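Local structure of oxidoreductase, NAD-binding/iron-sulfur cluster-binding protein (Nitratireductor pacificus pht-3B, 6ZY0) at residues Ala68-Leu73 with Thr367-Asp372; Cys176-Ala181 with Tyr453-Glu458. The protein is a catabolic reductive dehalogenase that carries cobalamin and iron-sulfur clusters and probably uses them to remove halogen from organohalide substrates. The protein carries 1 engineered substitution. All coordinates share one frame; numbering follows the deposited sequence.

Contact 1 (Ala68-Leu73 with Thr367-Asp372); sequences ASEDSL and TGKGGD
The two loops approach most closely at Asp-71 and Gly-370, whose CA atoms lie 4.5 Å apart, and neither is regular helix or strand. One hydrogen bond joins them: the amide of Gly-370 gives its N-H to Asp-71 OD1 at 2.7 Å, nearly straight at 168°. The amide comes in from above the carboxylate, 59° out of its plane. Asp-71 has CG anti to its own carbonyl carbon (chi1 -78°), which swings the carboxylate over to the glycine backbone. Asp-71 OD1 also lies 3.5 Å from Lys-369 CA, so it rests against the backbone on the N-terminal side of the amide that it binds. Asp-71 sits within a type I beta turn from Ser-69 to Ser-72, combined with an ST turn in which Ser-69 OG accepts from Asp-71 N at 2.9 Å. Ser-72 OG donates to Ser-69 O at 2.8 Å and braces the turn from its far end, just ahead of helix 74-85. In the partner segment, Gly-368, Gly-370 and Gly-371 all have positive phi; at Gly-370 a CB would press on the carbonyl oxygen of Lys-369. Beside the amide bond, the Glu-70 and Lys-369 side chains cross at about a right angle. Lys-369 CD passes 3.6 Å from Glu-70 O, and its NZ reaches Glu-70 OE2 in a long salt bridge of 3.9 Å, at an exposed glutamate. Gly-370 O accepts from Trp-163 NE1, while Leu-73 packs on Val-462 and His-466 of helix 445-469.

Contact 2 (Cys176-Ala181 with Tyr453-Glu458); sequences CAEIAA and YMRGAE
Glu-178 meets Arg-455 in a buried salt bridge; the 2.4 Å between Glu-178 OE2 and Arg-455 NH2 is shorter than a normal hydrogen bond and doubtful as an exact length. Arg-455 NE adds two weak bonds, to Glu-178 OE2 at 3.1 Å and to Glu-178 OE1 at 3.3 Å. The carboxylate stands at the edge of the guanidinium, its carbon in that plane, although the two planes are turned 37° apart. The Met-454 side chain runs to meet that of Glu-178 from the opposite direction, with its CE 3.5 Å from Glu-178 CD. Glu-178 OE1 also lies 2.7 Å from Glu-458 OE2, so two carboxylates share this buried spot. Segments 176-181 and 453-458, on helices 168-189 and 445-469, run nearly antiparallel at 152°, their axes coming no nearer than 12.3 Å; across that wide spacing long side chains make the contact, a salt-bridge network between helices. Arg-455 reaches over with CG anti to its backbone N (chi1 173°), then bends at chi2 and chi3 to turn its NE and NH2 to the glutamate. An alanine at Glu-178 would remove the carboxylate and is likely to leave Arg-455 NE and NH2 without this acceptor and Met-454 CE facing a gap. Farther out, Arg-175 makes salt bridges with both Glu-178 OE1 and Glu-458 OE1, which probably eases the crowding of negative charge. Asp-118 pairs with Arg-455 NH1, and Leu-117 O accepts from NH2. Neighbouring Tyr-453 touches the cobalamin.

Overall arrangement
From the N terminus, the chain first passes 68-73, the loop leading into helix 74-85, then 176-181 on helix 168-189. It returns to 367-372, ahead of helix 376-390, which closes contact 1 around 293 intervening residues, and reaches 453-458 on helix 445-469 to close contact 2 around 271. The segments alternate, so the two closures cross. Contact 1 joins loops at the surface, its centre about 29 Å from the centre of the chain; contact 2 lies buried, its centre about 10 Å from that point. The two contact centres are about 25 Å apart. Both tie the part holding helices 74-85 and 168-189 to that holding helices 376-390 and 445-469; each part has a four-stranded antiparallel sheet of order 1-2-4-3.

Contact 1 (Ala68-Leu73 with Thr367-Asp372)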
ATOM      1  N   ALA A  68      19.697  20.127  -7.401  1.00 50.39           N
ATOM      2  CA  ALA A  68      18.347  20.438  -6.947  1.00 44.13           C
ATOM      3  C   ALA A  68      18.310  21.828  -6.329  1.00 48.28           C
ATOM      4  O   ALA A  68      19.158  22.166  -5.497  1.00 55.90           O
ATOM      5  CB  ALA A  68      17.864  19.399  -5.934  1.00 39.85           C
ATOM      6  N   SER A  69      17.315  22.620  -6.722  1.00 43.80           N
ATOM      7  CA  SER A  69      17.170  23.981  -6.236  1.00 41.92           C
ATOM      8  C   SER A  69      16.544  23.998  -4.841  1.00 49.27           C
ATOM      9  O   SER A  69      16.291  22.957  -4.226  1.00 50.43           O
ATOM     10  CB  SER A  69      16.338  24.794  -7.225  1.00 48.34           C
ATOM     11  OG  SER A  69      14.956  24.607  -6.994  1.00 52.98           O
ATOM     12  N   GLU A  70      16.307  25.202  -4.318  1.00 54.27           N
ATOM     13  CA  GLU A  70      15.565  25.356  -3.073  1.00 50.18           C
ATOM     14  C   GLU A  70      14.061  25.264  -3.284  1.00 50.76           C
ATOM     15  O   GLU A  70      13.316  25.174  -2.302  1.00 54.24           O
ATOM     16  CB  GLU A  70      15.913  26.686  -2.402  1.00 56.28           C
ATOM     17  CG  GLU A  70      15.184  27.888  -2.985  1.00 55.04           C
ATOM     18  CD  GLU A  70      15.459  29.164  -2.211  1.00 55.55           C
ATOM     19  OE1 GLU A  70      14.852  30.207  -2.539  1.00 55.83           O
ATOM     20  OE2 GLU A  70      16.281  29.121  -1.269  1.00 50.83           O
ATOM     21  N   ASP A  71      13.605  25.301  -4.538  1.00 53.31           N
ATOM     22  CA  ASP A  71      12.236  24.956  -4.907  1.00 54.81           C
ATOM     23  C   ASP A  71      11.915  23.489  -4.693  1.00 52.92           C
ATOM     24  O   ASP A  71      10.774  23.094  -4.961  1.00 48.70           O
ATOM     25  CB  ASP A  71      11.972  25.259  -6.387  1.00 48.31           C
ATOM     26  CG  ASP A  71      11.739  26.719  -6.657  1.00 57.62           C
ATOM     27  OD1 ASP A  71      11.315  27.438  -5.726  1.00 54.38           O
ATOM     28  OD2 ASP A  71      11.970  27.140  -7.813  1.00 62.89           O
ATOM     29  N   SER A  72      12.867  22.666  -4.267  1.00 46.88           N
ATOM     30  CA  SER A  72      12.734  21.237  -4.473  1.00 39.27           C
ATOM     31  C   SER A  72      12.508  20.481  -3.174  1.00 40.00           C
ATOM     32  O   SER A  72      12.926  20.892  -2.088  1.00 41.35           O
ATOM     33  CB  SER A  72      13.957  20.645  -5.176  1.00 34.73           C
ATOM     34  OG  SER A  72      15.036  20.504  -4.276  1.00 41.08           O
ATOM     35  N   LEU A  73      11.782  19.383  -3.342  1.00 44.01           N
ATOM     36  CA  LEU A  73      11.668  18.190  -2.515  1.00 43.38           C
ATOM     37  C   LEU A  73      12.865  17.808  -1.643  1.00 41.87           C
ATOM     38  O   LEU A  73      12.687  17.118  -0.633  1.00 34.74           O
ATOM     39  CB  LEU A  73      11.383  17.039  -3.476  1.00 35.37           C
ATOM     40  CG  LEU A  73      10.679  15.798  -2.992  1.00 30.51           C
ATOM     41  CD1 LEU A  73       9.446  16.253  -2.281  1.00 32.18           C
ATOM     42  CD2 LEU A  73      10.325  14.994  -4.211  1.00 36.81           C
ATOM     43  N   THR A 367       5.505  31.293   0.681  1.00 35.64           N
ATOM     44  CA  THR A 367       6.912  31.649   0.776  1.00 33.04           C
ATOM     45  C   THR A 367       7.543  31.946  -0.574  1.00 35.61           C
ATOM     46  O   THR A 367       8.729  32.284  -0.625  1.00 40.78           O
ATOM     47  CB  THR A 367       7.697  30.525   1.452  1.00 33.24           C
ATOM     48  OG1 THR A 367       7.782  29.404   0.564  1.00 38.74           O
ATOM     49  CG2 THR A 367       7.006  30.098   2.731  1.00 39.89           C
ATOM     50  N   GLY A 368       6.796  31.821  -1.665  1.00 36.76           N
ATOM     51  CA  GLY A 368       7.359  32.090  -2.969  1.00 38.40           C
ATOM     52  C   GLY A 368       8.298  31.030  -3.492  1.00 41.48           C
ATOM     53  O   GLY A 368       8.856  31.201  -4.582  1.00 43.49           O
ATOM     54  N   LYS A 369       8.510  29.949  -2.751  1.00 41.24           N
ATOM     55  CA  LYS A 369       9.205  28.804  -3.306  1.00 37.43           C
ATOM     56  C   LYS A 369       8.228  27.942  -4.099  1.00 40.59           C
ATOM     57  O   LYS A 369       7.010  28.000  -3.904  1.00 42.74           O
ATOM     58  CB  LYS A 369       9.854  27.984  -2.197  1.00 33.63           C
ATOM     59  CG  LYS A 369      10.612  28.825  -1.194  1.00 34.62           C
ATOM     60  CD  LYS A 369      11.859  28.114  -0.728  1.00 35.95           C
ATOM     61  CE  LYS A 369      12.416  28.750   0.523  1.00 36.27           C
ATOM     62  NZ  LYS A 369      13.465  27.881   1.102  1.00 46.80           N
ATOM     63  N   GLY A 370       8.776  27.150  -5.016  1.00 42.06           N
ATOM     64  CA  GLY A 370       7.986  26.216  -5.790  1.00 42.28           C
ATOM     65  C   GLY A 370       7.660  26.641  -7.206  1.00 39.56           C
ATOM     66  O   GLY A 370       6.908  25.931  -7.886  1.00 37.17           O
ATOM     67  N   GLY A 371       8.202  27.762  -7.674  1.00 37.23           N
ATOM     68  CA  GLY A 371       7.897  28.225  -9.011  1.00 35.60           C
ATOM     69  C   GLY A 371       6.499  28.813  -9.107  1.00 38.14           C
ATOM     70  O   GLY A 371       5.923  29.302  -8.128  1.00 43.02           O
ATOM     71  N   ASP A 372       5.939  28.745 -10.311  1.00 37.66           N
ATOM     72  CA  ASP A 372       4.657  29.379 -10.606  1.00 34.83           C
ATOM     73  C   ASP A 372       3.526  28.534 -10.032  1.00 31.91           C
ATOM     74  O   ASP A 372       3.244  27.440 -10.529  1.00 40.19           O
ATOM     75  CB  ASP A 372       4.491  29.560 -12.112  1.00 36.45           C
ATOM     76  CG  ASP A 372       3.217  30.293 -12.477  1.00 36.36           C
ATOM     77  OD1 ASP A 372       2.518  30.778 -11.560  1.00 40.51           O
ATOM     78  OD2 ASP A 372       2.915  30.390 -13.684  1.00 39.62           O
TER

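Contact 2 (Cys176-Ala181 with Tyr453-Glu458)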
ATOM      1  N   CYS A 176      15.502   3.267  -0.172  1.00 29.65           N
ATOM      2  CA  CYS A 176      16.436   2.221   0.234  1.00 25.56           C
ATOM      3  C   CYS A 176      16.577   2.164   1.748  1.00 27.13           C
ATOM      4  O   CYS A 176      16.607   1.075   2.334  1.00 31.39           O
ATOM      5  CB  CYS A 176      17.799   2.453  -0.412  1.00 28.43           C
ATOM      6  SG  CYS A 176      17.842   2.179  -2.181  1.00 27.31           S
ATOM      7  N   ALA A 177      16.682   3.326   2.396  1.00 29.47           N
ATOM      8  CA  ALA A 177      16.806   3.351   3.849  1.00 27.88           C
ATOM      9  C   ALA A 177      15.570   2.766   4.515  1.00 29.05           C
ATOM     10  O   ALA A 177      15.677   2.028   5.503  1.00 30.24           O
ATOM     11  CB  ALA A 177      17.045   4.780   4.329  1.00 31.64           C
ATOM     12  N   GLU A 178      14.388   3.100   3.995  1.00 30.16           N
ATOM     13  CA  GLU A 178      13.153   2.470   4.447  1.00 27.52           C
ATOM     14  C   GLU A 178      13.245   0.951   4.387  1.00 27.43           C
ATOM     15  O   GLU A 178      13.000   0.263   5.385  1.00 27.46           O
ATOM     16  CB  GLU A 178      11.979   2.947   3.597  1.00 25.79           C
ATOM     17  CG  GLU A 178      10.841   1.951   3.607  1.00 35.25           C
ATOM     18  CD  GLU A 178       9.859   2.169   2.486  1.00 38.24           C
ATOM     19  OE1 GLU A 178       9.726   3.329   2.039  1.00 37.81           O
ATOM     20  OE2 GLU A 178       9.232   1.172   2.045  1.00 34.55           O
ATOM     21  N   ILE A 179      13.579   0.411   3.212  1.00 25.94           N
ATOM     22  CA  ILE A 179      13.540  -1.035   3.019  1.00 25.17           C
ATOM     23  C   ILE A 179      14.612  -1.718   3.857  1.00 25.15           C
ATOM     24  O   ILE A 179      14.377  -2.782   4.441  1.00 27.87           O
ATOM     25  CB  ILE A 179      13.689  -1.378   1.528  1.00 25.46           C
ATOM     26  CG1 ILE A 179      12.561  -0.750   0.714  1.00 20.11           C
ATOM     27  CG2 ILE A 179      13.694  -2.881   1.330  1.00 26.78           C
ATOM     28  CD1 ILE A 179      12.766  -0.878  -0.764  1.00 17.67           C
ATOM     29  N   ALA A 180      15.805  -1.127   3.924  1.00 25.43           N
ATOM     30  CA  ALA A 180      16.844  -1.686   4.779  1.00 22.94           C
ATOM     31  C   ALA A 180      16.399  -1.709   6.233  1.00 27.52           C
ATOM     32  O   ALA A 180      16.635  -2.690   6.949  1.00 29.73           O
ATOM     33  CB  ALA A 180      18.138  -0.887   4.624  1.00 24.66           C
ATOM     34  N   ALA A 181      15.736  -0.640   6.683  1.00 30.97           N
ATOM     35  CA  ALA A 181      15.274  -0.574   8.067  1.00 26.02           C
ATOM     36  C   ALA A 181      14.265  -1.675   8.359  1.00 26.91           C
ATOM     37  O   ALA A 181      14.377  -2.385   9.365  1.00 29.61           O
ATOM     38  CB  ALA A 181      14.668   0.798   8.350  1.00 24.75           C
ATOM     39  N   TYR A 453       0.267   0.947   4.343  1.00 29.81           N
ATOM     40  CA  TYR A 453       0.130   1.999   5.349  1.00 28.29           C
ATOM     41  C   TYR A 453       1.417   2.824   5.501  1.00 30.11           C
ATOM     42  O   TYR A 453       1.386   4.058   5.398  1.00 29.98           O
ATOM     43  CB  TYR A 453      -0.303   1.383   6.683  1.00 28.93           C
ATOM     44  CG  TYR A 453      -1.777   1.044   6.801  1.00 29.58           C
ATOM     45  CD1 TYR A 453      -2.172  -0.030   7.570  1.00 32.15           C
ATOM     46  CD2 TYR A 453      -2.770   1.796   6.158  1.00 30.64           C
ATOM     47  CE1 TYR A 453      -3.489  -0.373   7.714  1.00 35.32           C
ATOM     48  CE2 TYR A 453      -4.123   1.456   6.311  1.00 35.16           C
ATOM     49  CZ  TYR A 453      -4.463   0.360   7.089  1.00 39.36           C
ATOM     50  OH  TYR A 453      -5.781  -0.005   7.247  1.00 48.18           O
ATOM     51  N   MET A 454       2.569   2.183   5.716  1.00 26.66           N
ATOM     52  CA  MET A 454       3.772   3.018   5.864  1.00 29.96           C
ATOM     53  C   MET A 454       4.248   3.599   4.550  1.00 28.06           C
ATOM     54  O   MET A 454       4.768   4.723   4.517  1.00 32.21           O
ATOM     55  CB  MET A 454       4.896   2.264   6.562  1.00 31.23           C
ATOM     56  CG  MET A 454       5.498   1.065   5.886  1.00 31.32           C
ATOM     57  SD  MET A 454       6.606   1.496   4.538  1.00 47.97           S
ATOM     58  CE  MET A 454       7.630   2.724   5.180  1.00 29.35           C
ATOM     59  N   ARG A 455       4.071   2.874   3.456  1.00 27.40           N
ATOM     60  CA  ARG A 455       4.547   3.430   2.189  1.00 26.33           C
ATOM     61  C   ARG A 455       3.758   4.675   1.824  1.00 27.06           C
ATOM     62  O   ARG A 455       4.324   5.677   1.366  1.00 29.22           O
ATOM     63  CB  ARG A 455       4.460   2.399   1.066  1.00 27.01           C
ATOM     64  CG  ARG A 455       4.783   3.001  -0.298  1.00 25.76           C
ATOM     65  CD  ARG A 455       6.233   3.524  -0.390  1.00 26.21           C
ATOM     66  NE  ARG A 455       7.209   2.529   0.048  1.00 23.80           N
ATOM     67  CZ  ARG A 455       7.458   1.393  -0.594  1.00 23.66           C
ATOM     68  NH1 ARG A 455       6.816   1.106  -1.719  1.00 25.16           N
ATOM     69  NH2 ARG A 455       8.356   0.544  -0.118  1.00 22.36           N
ATOM     70  N   GLY A 456       2.458   4.660   2.112  1.00 26.70           N
ATOM     71  CA  GLY A 456       1.646   5.826   1.830  1.00 25.16           C
ATOM     72  C   GLY A 456       1.902   6.949   2.811  1.00 25.35           C
ATOM     73  O   GLY A 456       1.930   8.124   2.431  1.00 28.58           O
ATOM     74  N   ALA A 457       2.078   6.605   4.092  1.00 27.45           N
ATOM     75  CA  ALA A 457       2.407   7.619   5.088  1.00 26.36           C
ATOM     76  C   ALA A 457       3.725   8.299   4.746  1.00 28.98           C
ATOM     77  O   ALA A 457       3.867   9.517   4.913  1.00 28.37           O
ATOM     78  CB  ALA A 457       2.447   6.998   6.485  1.00 20.99           C
ATOM     79  N   GLU A 458       4.683   7.534   4.222  1.00 27.88           N
ATOM     80  CA  GLU A 458       5.949   8.107   3.781  1.00 24.91           C
ATOM     81  C   GLU A 458       5.699   9.168   2.732  1.00 26.16           C
ATOM     82  O   GLU A 458       6.121  10.328   2.850  1.00 28.52           O
ATOM     83  CB  GLU A 458       6.767   7.023   3.110  1.00 27.76           C
ATOM     84  CG  GLU A 458       8.191   7.307   3.123  1.00 30.12           C
ATOM     85  CD  GLU A 458       9.045   6.349   2.310  1.00 32.96           C
ATOM     86  OE1 GLU A 458       8.499   5.908   1.227  1.00 37.35           O
ATOM     87  OE2 GLU A 458      10.082   5.853   2.874  1.00 41.31           O
TER